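Long-range contacts in N-acetylmuramoyl-L-alanine amidase XlyA (Bacillus subtilis, PDB 3RDR), which hydrolyses the bond between N-acetylmuramoyl residues and L-amino acids in cell-wall glycopeptides, here through its zinc-binding amidase catalytic domain: residues A[31-36]-A[141-146]; A[79-84]-A[134-139]. One frame throughout, in Å; residues are numbered along the deposited sequence.

Contact 1 (A[31-36]-A[141-146]); sequences VHNTAN and CPRKLL. With ZN (zinc ion), chain B.
The zinc site of the amidase domain is built across this contact: His32 ND1 and Cys141 SG both bind the zinc ion, at 2.2 and 2.4 Å, and His133 is the third protein ligand. SG is anti to its backbone N (chi1 175°), which turns it toward the metal, close to His32 CB. SG also accepts the backbone N-H of Asn33, N to SG 3.6 Å at 155°, which would help stabilise negative charge on the sulfur. His32 is also fixed at its far nitrogen, where NE2 bonds to His80. In the T7 lysozyme fold, His32 and Asn33 end strand 28-33, which lies between 92-97 and 130-132 in the mixed sheet. Residues 141-146 lie in the loop after helix 133-137. The Asn33 amide lies over Pro142, its CG 3.4 Å from Pro142 CB. Its OD1 accepts Lys144 N at 2.9 Å, in the carbonyl plane, and its ND2 turns back to His32 O. A water links Asn33 O to Arg143 N. Ala35 CA sits over one face of the Arg143 guanidinium, 3.5 Å from CZ, while NH2 forms a salt bridge with Glu99. Earlier in the strand, Val31 CG1 meets Leu145 CD2 at 4.3 Å.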
loop_
_atom_site.group_PDB
_atom_site.type_symbol
_atom_site.label_atom_id
_atom_site.label_comp_id
_atom_site.label_asym_id
_atom_site.label_seq_id
_atom_site.Cartn_x
_atom_site.Cartn_y
_atom_site.Cartn_z
ATOM N N VAL A 31 -3.547 -4.198 -2.229
ATOM C CA VAL A 31 -2.403 -4.701 -1.461
ATOM C C VAL A 31 -1.214 -5.133 -2.309
ATOM O O VAL A 31 -1.376 -5.814 -3.319
ATOM C CB VAL A 31 -2.833 -5.899 -0.583
ATOM C CG1 VAL A 31 -1.658 -6.387 0.263
ATOM C CG2 VAL A 31 -4.002 -5.490 0.299
ATOM N N HIS A 32 -0.018 -4.735 -1.874
ATOM C CA HIS A 32 1.233 -5.060 -2.560
ATOM C C HIS A 32 2.238 -5.656 -1.568
ATOM O O HIS A 32 2.039 -5.611 -0.355
ATOM C CB HIS A 32 1.903 -3.796 -3.129
ATOM C CG HIS A 32 1.031 -2.960 -4.015
ATOM N ND1 HIS A 32 1.141 -2.970 -5.389
ATOM C CD2 HIS A 32 0.093 -2.027 -3.722
ATOM C CE1 HIS A 32 0.314 -2.079 -5.905
ATOM N NE2 HIS A 32 -0.333 -1.492 -4.914
ATOM N N ASN A 33 3.327 -6.191 -2.110
ATOM C CA ASN A 33 4.443 -6.729 -1.332
ATOM C C ASN A 33 5.631 -6.090 -2.048
ATOM O O ASN A 33 5.712 -6.155 -3.270
ATOM C CB ASN A 33 4.526 -8.260 -1.429
ATOM C CG ASN A 33 3.606 -8.970 -0.436
ATOM O OD1 ASN A 33 3.478 -10.195 -0.466
ATOM N ND2 ASN A 33 2.972 -8.208 0.449
ATOM N N THR A 34 6.539 -5.469 -1.302
ATOM C CA THR A 34 7.686 -4.784 -1.900
ATOM C C THR A 34 8.657 -5.647 -2.710
ATOM O O THR A 34 9.342 -5.134 -3.600
ATOM C CB THR A 34 8.519 -4.056 -0.831
ATOM O OG1 THR A 34 9.094 -5.022 0.056
ATOM C CG2 THR A 34 7.648 -3.090 -0.029
ATOM N N ALA A 35 8.717 -6.944 -2.405
ATOM C CA ALA A 35 9.642 -7.857 -3.084
ATOM C C ALA A 35 11.080 -7.373 -2.856
ATOM O O ALA A 35 11.967 -7.555 -3.698
ATOM C CB ALA A 35 9.332 -7.928 -4.590
ATOM N N ASN A 36 11.297 -6.755 -1.701
ATOM C CA ASN A 36 12.607 -6.243 -1.323
ATOM C C ASN A 36 12.974 -6.879 0.015
ATOM O O ASN A 36 12.570 -6.392 1.074
ATOM C CB ASN A 36 12.550 -4.719 -1.174
ATOM C CG ASN A 36 13.927 -4.095 -1.070
ATOM O OD1 ASN A 36 14.894 -4.763 -0.696
ATOM N ND2 ASN A 36 14.024 -2.804 -1.387
ATOM N N CYS A 141 1.587 -9.951 -7.763
ATOM C CA CYS A 141 1.798 -9.156 -6.557
ATOM C C CYS A 141 0.433 -9.060 -5.892
ATOM O O CYS A 141 -0.569 -8.860 -6.577
ATOM C CB CYS A 141 2.304 -7.755 -6.936
ATOM S SG CYS A 141 2.466 -6.600 -5.544
ATOM N N PRO A 142 0.364 -9.180 -4.552
ATOM C CA PRO A 142 1.423 -9.400 -3.557
ATOM C C PRO A 142 1.964 -10.835 -3.599
ATOM O O PRO A 142 1.299 -11.776 -3.170
ATOM C CB PRO A 142 0.719 -9.069 -2.245
ATOM C CG PRO A 142 -0.662 -9.583 -2.488
ATOM C CD PRO A 142 -0.960 -9.138 -3.906
ATOM N N ARG A 143 3.184 -10.979 -4.104
ATOM C CA ARG A 143 3.816 -12.280 -4.270
ATOM C C ARG A 143 3.791 -13.246 -3.087
ATOM O O ARG A 143 3.726 -14.455 -3.292
ATOM C CB ARG A 143 5.261 -12.097 -4.760
ATOM C CG ARG A 143 6.221 -11.490 -3.744
ATOM C CD ARG A 143 7.636 -11.474 -4.299
ATOM N NE ARG A 143 8.642 -11.279 -3.259
ATOM C CZ ARG A 143 9.955 -11.326 -3.465
ATOM N NH1 ARG A 143 10.433 -11.559 -4.680
ATOM N NH2 ARG A 143 10.792 -11.150 -2.453
ATOM N N LYS A 144 3.826 -12.732 -1.861
ATOM C CA LYS A 144 3.821 -13.603 -0.683
ATOM C C LYS A 144 2.444 -13.860 -0.082
ATOM O O LYS A 144 2.314 -14.618 0.885
ATOM C CB LYS A 144 4.726 -13.029 0.413
ATOM C CG LYS A 144 6.182 -12.886 0.018
ATOM C CD LYS A 144 7.069 -12.761 1.240
ATOM C CE LYS A 144 7.028 -14.037 2.073
ATOM N NZ LYS A 144 7.995 -13.997 3.197
ATOM N N LEU A 145 1.418 -13.234 -0.645
ATOM C CA LEU A 145 0.063 -13.396 -0.132
ATOM C C LEU A 145 -0.923 -13.976 -1.147
ATOM O O LEU A 145 -2.024 -14.376 -0.779
ATOM C CB LEU A 145 -0.463 -12.045 0.369
ATOM C CG LEU A 145 -0.207 -11.606 1.816
ATOM C CD1 LEU A 145 1.120 -12.132 2.318
ATOM C CD2 LEU A 145 -0.254 -10.084 1.889
ATOM N N LEU A 146 -0.530 -14.028 -2.416
ATOM C CA LEU A 146 -1.413 -14.536 -3.459
ATOM C C LEU A 146 -1.910 -15.966 -3.253
ATOM O O LEU A 146 -3.118 -16.206 -3.276
ATOM C CB LEU A 146 -0.743 -14.390 -4.833
ATOM C CG LEU A 146 -0.768 -12.958 -5.397
ATOM C CD1 LEU A 146 0.090 -12.853 -6.646
ATOM C CD2 LEU A 146 -2.207 -12.566 -5.704
HETATM ZN ZN ZN B . 2.219 -4.465 -6.639
HETATM O O HOH W 1 5.064 -8.773 -4.689
#

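Contact 2 (A[79-84]-A[134-139]); sequences WHAGDG and KYWSGK
Ala81 and Trp136 make the apolar part of the contact: Ala81 CB lies 3.8 Å from Trp136 CD1, oblique to the indole. Trp136 CB also faces Ala81, 4.0 Å from its CB and 3.8 Å from its O. The indole leaves the helix anti to its own carbonyl carbon (chi1 -53°), and its end runs away from 79-84. Its NE1 bonds to Thr30 OG1 on strand 28-33, and the ring of Tyr28 meets it edge-to-face. The contact joins the loop between strand 68-70 and helix 87-90 to the short helix 133-137, at the surface of the amidase domain. Polar groups meet here without hydrogen bonding across the segments. The Asp83 carboxylate runs alongside the indole, its plane 43° from the ring, with OD2 3.8 Å from Trp136 CE3. Both oxygens bond to backbone N-H groups of helix 87-90, OD2 to Gly88 and OD1 to Asn89, fixing the carboxylate. Asp83 CB also lies 3.8 Å from Trp136 O. A backbone oxygen meets a side chain where Ala81 O lies 3.5 Å from Ser137 CB, just before Gly138 leaves the helical path with positive phi. Asn89 OD1 accepts the backbone N-H groups of His80 and Ala81.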
loop_
_atom_site.group_PDB
_atom_site.type_symbol
_atom_site.label_atom_id
_atom_site.label_comp_id
_atom_site.label_asym_id
_atom_site.label_seq_id
_atom_site.Cartn_x
_atom_site.Cartn_y
_atom_site.Cartn_z
ATOM N N TRP A 79 0.290 6.189 -8.272
ATOM C CA TRP A 79 0.526 5.407 -9.487
ATOM C C TRP A 79 1.097 4.075 -9.005
ATOM O O TRP A 79 2.291 3.989 -8.726
ATOM C CB TRP A 79 1.557 6.100 -10.381
ATOM C CG TRP A 79 1.103 7.393 -11.003
ATOM C CD1 TRP A 79 1.839 8.535 -11.131
ATOM C CD2 TRP A 79 -0.154 7.653 -11.646
ATOM N NE1 TRP A 79 1.125 9.487 -11.813
ATOM C CE2 TRP A 79 -0.101 8.976 -12.142
ATOM C CE3 TRP A 79 -1.318 6.899 -11.852
ATOM C CZ2 TRP A 79 -1.166 9.563 -12.832
ATOM C CZ3 TRP A 79 -2.377 7.480 -12.537
ATOM C CH2 TRP A 79 -2.294 8.803 -13.020
ATOM N N HIS A 80 0.267 3.039 -8.912
ATOM C CA HIS A 80 0.758 1.759 -8.405
ATOM C C HIS A 80 0.062 0.505 -8.917
ATOM O O HIS A 80 0.651 -0.575 -8.890
ATOM C CB HIS A 80 0.670 1.770 -6.879
ATOM C CG HIS A 80 -0.721 1.982 -6.366
ATOM N ND1 HIS A 80 -1.590 0.941 -6.117
ATOM C CD2 HIS A 80 -1.422 3.118 -6.135
ATOM C CE1 HIS A 80 -2.766 1.427 -5.759
ATOM N NE2 HIS A 80 -2.689 2.746 -5.762
ATOM N N ALA A 81 -1.179 0.644 -9.379
ATOM C CA ALA A 81 -1.964 -0.497 -9.848
ATOM C C ALA A 81 -1.685 -0.943 -11.282
ATOM O O ALA A 81 -2.032 -2.060 -11.663
ATOM C CB ALA A 81 -3.452 -0.199 -9.675
ATOM N N GLY A 82 -1.073 -0.067 -12.077
ATOM C CA GLY A 82 -0.754 -0.410 -13.452
ATOM C C GLY A 82 -1.932 -0.516 -14.403
ATOM O O GLY A 82 -1.841 -1.194 -15.427
ATOM N N ASP A 83 -3.039 0.150 -14.087
ATOM C CA ASP A 83 -4.203 0.095 -14.962
ATOM C C ASP A 83 -4.583 1.473 -15.509
ATOM O O ASP A 83 -5.758 1.771 -15.712
ATOM C CB ASP A 83 -5.388 -0.545 -14.227
ATOM C CG ASP A 83 -5.885 0.288 -13.056
ATOM O OD1 ASP A 83 -5.106 1.095 -12.500
ATOM O OD2 ASP A 83 -7.066 0.117 -12.681
ATOM N N GLY A 84 -3.571 2.300 -15.755
ATOM C CA GLY A 84 -3.802 3.635 -16.283
ATOM C C GLY A 84 -4.695 4.485 -15.396
ATOM O O GLY A 84 -4.364 4.760 -14.240
ATOM N N LYS A 134 -2.671 -7.731 -8.360
ATOM C CA LYS A 134 -2.948 -8.630 -9.480
ATOM C C LYS A 134 -4.323 -8.417 -10.110
ATOM O O LYS A 134 -4.476 -8.505 -11.327
ATOM C CB LYS A 134 -2.812 -10.086 -9.024
ATOM C CG LYS A 134 -2.978 -11.103 -10.142
ATOM C CD LYS A 134 -2.702 -12.517 -9.642
ATOM C CE LYS A 134 -2.818 -13.552 -10.768
ATOM N NZ LYS A 134 -2.506 -14.921 -10.257
ATOM N N TYR A 135 -5.315 -8.140 -9.276
ATOM C CA TYR A 135 -6.678 -7.912 -9.741
ATOM C C TYR A 135 -6.751 -6.871 -10.859
ATOM O O TYR A 135 -7.479 -7.047 -11.840
ATOM C CB TYR A 135 -7.548 -7.459 -8.570
ATOM C CG TYR A 135 -8.993 -7.205 -8.931
ATOM C CD1 TYR A 135 -9.850 -8.260 -9.250
ATOM C CD2 TYR A 135 -9.508 -5.909 -8.945
ATOM C CE1 TYR A 135 -11.189 -8.028 -9.571
ATOM C CE2 TYR A 135 -10.842 -5.663 -9.263
ATOM C CZ TYR A 135 -11.676 -6.725 -9.574
ATOM O OH TYR A 135 -12.996 -6.484 -9.875
ATOM N N TRP A 136 -5.982 -5.794 -10.712
ATOM C CA TRP A 136 -5.969 -4.703 -11.690
ATOM C C TRP A 136 -5.039 -4.899 -12.885
ATOM O O TRP A 136 -5.284 -4.355 -13.963
ATOM C CB TRP A 136 -5.561 -3.388 -11.011
ATOM C CG TRP A 136 -6.351 -3.028 -9.792
ATOM C CD1 TRP A 136 -5.877 -2.901 -8.517
ATOM C CD2 TRP A 136 -7.747 -2.713 -9.735
ATOM N NE1 TRP A 136 -6.892 -2.521 -7.666
ATOM C CE2 TRP A 136 -8.050 -2.399 -8.389
ATOM C CE3 TRP A 136 -8.772 -2.663 -10.692
ATOM C CZ2 TRP A 136 -9.339 -2.039 -7.975
ATOM C CZ3 TRP A 136 -10.058 -2.304 -10.279
ATOM C CH2 TRP A 136 -10.326 -1.997 -8.932
ATOM N N SER A 137 -3.974 -5.671 -12.710
ATOM C CA SER A 137 -3.015 -5.827 -13.796
ATOM C C SER A 137 -2.570 -7.245 -14.120
ATOM O O SER A 137 -1.834 -7.447 -15.080
ATOM C CB SER A 137 -1.774 -4.995 -13.476
ATOM O OG SER A 137 -1.156 -5.498 -12.300
ATOM N N GLY A 138 -2.989 -8.219 -13.322
ATOM C CA GLY A 138 -2.579 -9.585 -13.582
ATOM C C GLY A 138 -1.146 -9.831 -13.144
ATOM O O GLY A 138 -0.611 -10.926 -13.321
ATOM N N LYS A 139 -0.517 -8.812 -12.566
ATOM C CA LYS A 139 0.856 -8.941 -12.094
ATOM C C LYS A 139 0.876 -9.843 -10.862
ATOM O O LYS A 139 -0.076 -9.864 -10.082
ATOM C CB LYS A 139 1.427 -7.563 -11.753
ATOM C CG LYS A 139 2.882 -7.576 -11.316
ATOM C CD LYS A 139 3.442 -6.158 -11.205
ATOM C CE LYS A 139 3.505 -5.478 -12.566
ATOM N NZ LYS A 139 4.009 -4.076 -12.477
#

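The two contacts lie 13 Å apart between centres. Along the chain the order is 31-36, 79-84, 134-139, 141-146, so contact 2 is formed wholly within the span that contact 1 closes. Both depend on the segment that follows the edge strand 130-132: helix 133-137 supplies contact 2, and the loop after it supplies contact 1. Cys141 O and Lys134 N, 3.0 Å apart, probably form a hydrogen bond that ties this helix to the loop. On the other side of each contact, His80 of 79-84 reaches His32 of 31-36. The 79-84 loop thus meets a zinc ligand of contact 1 from the second shell.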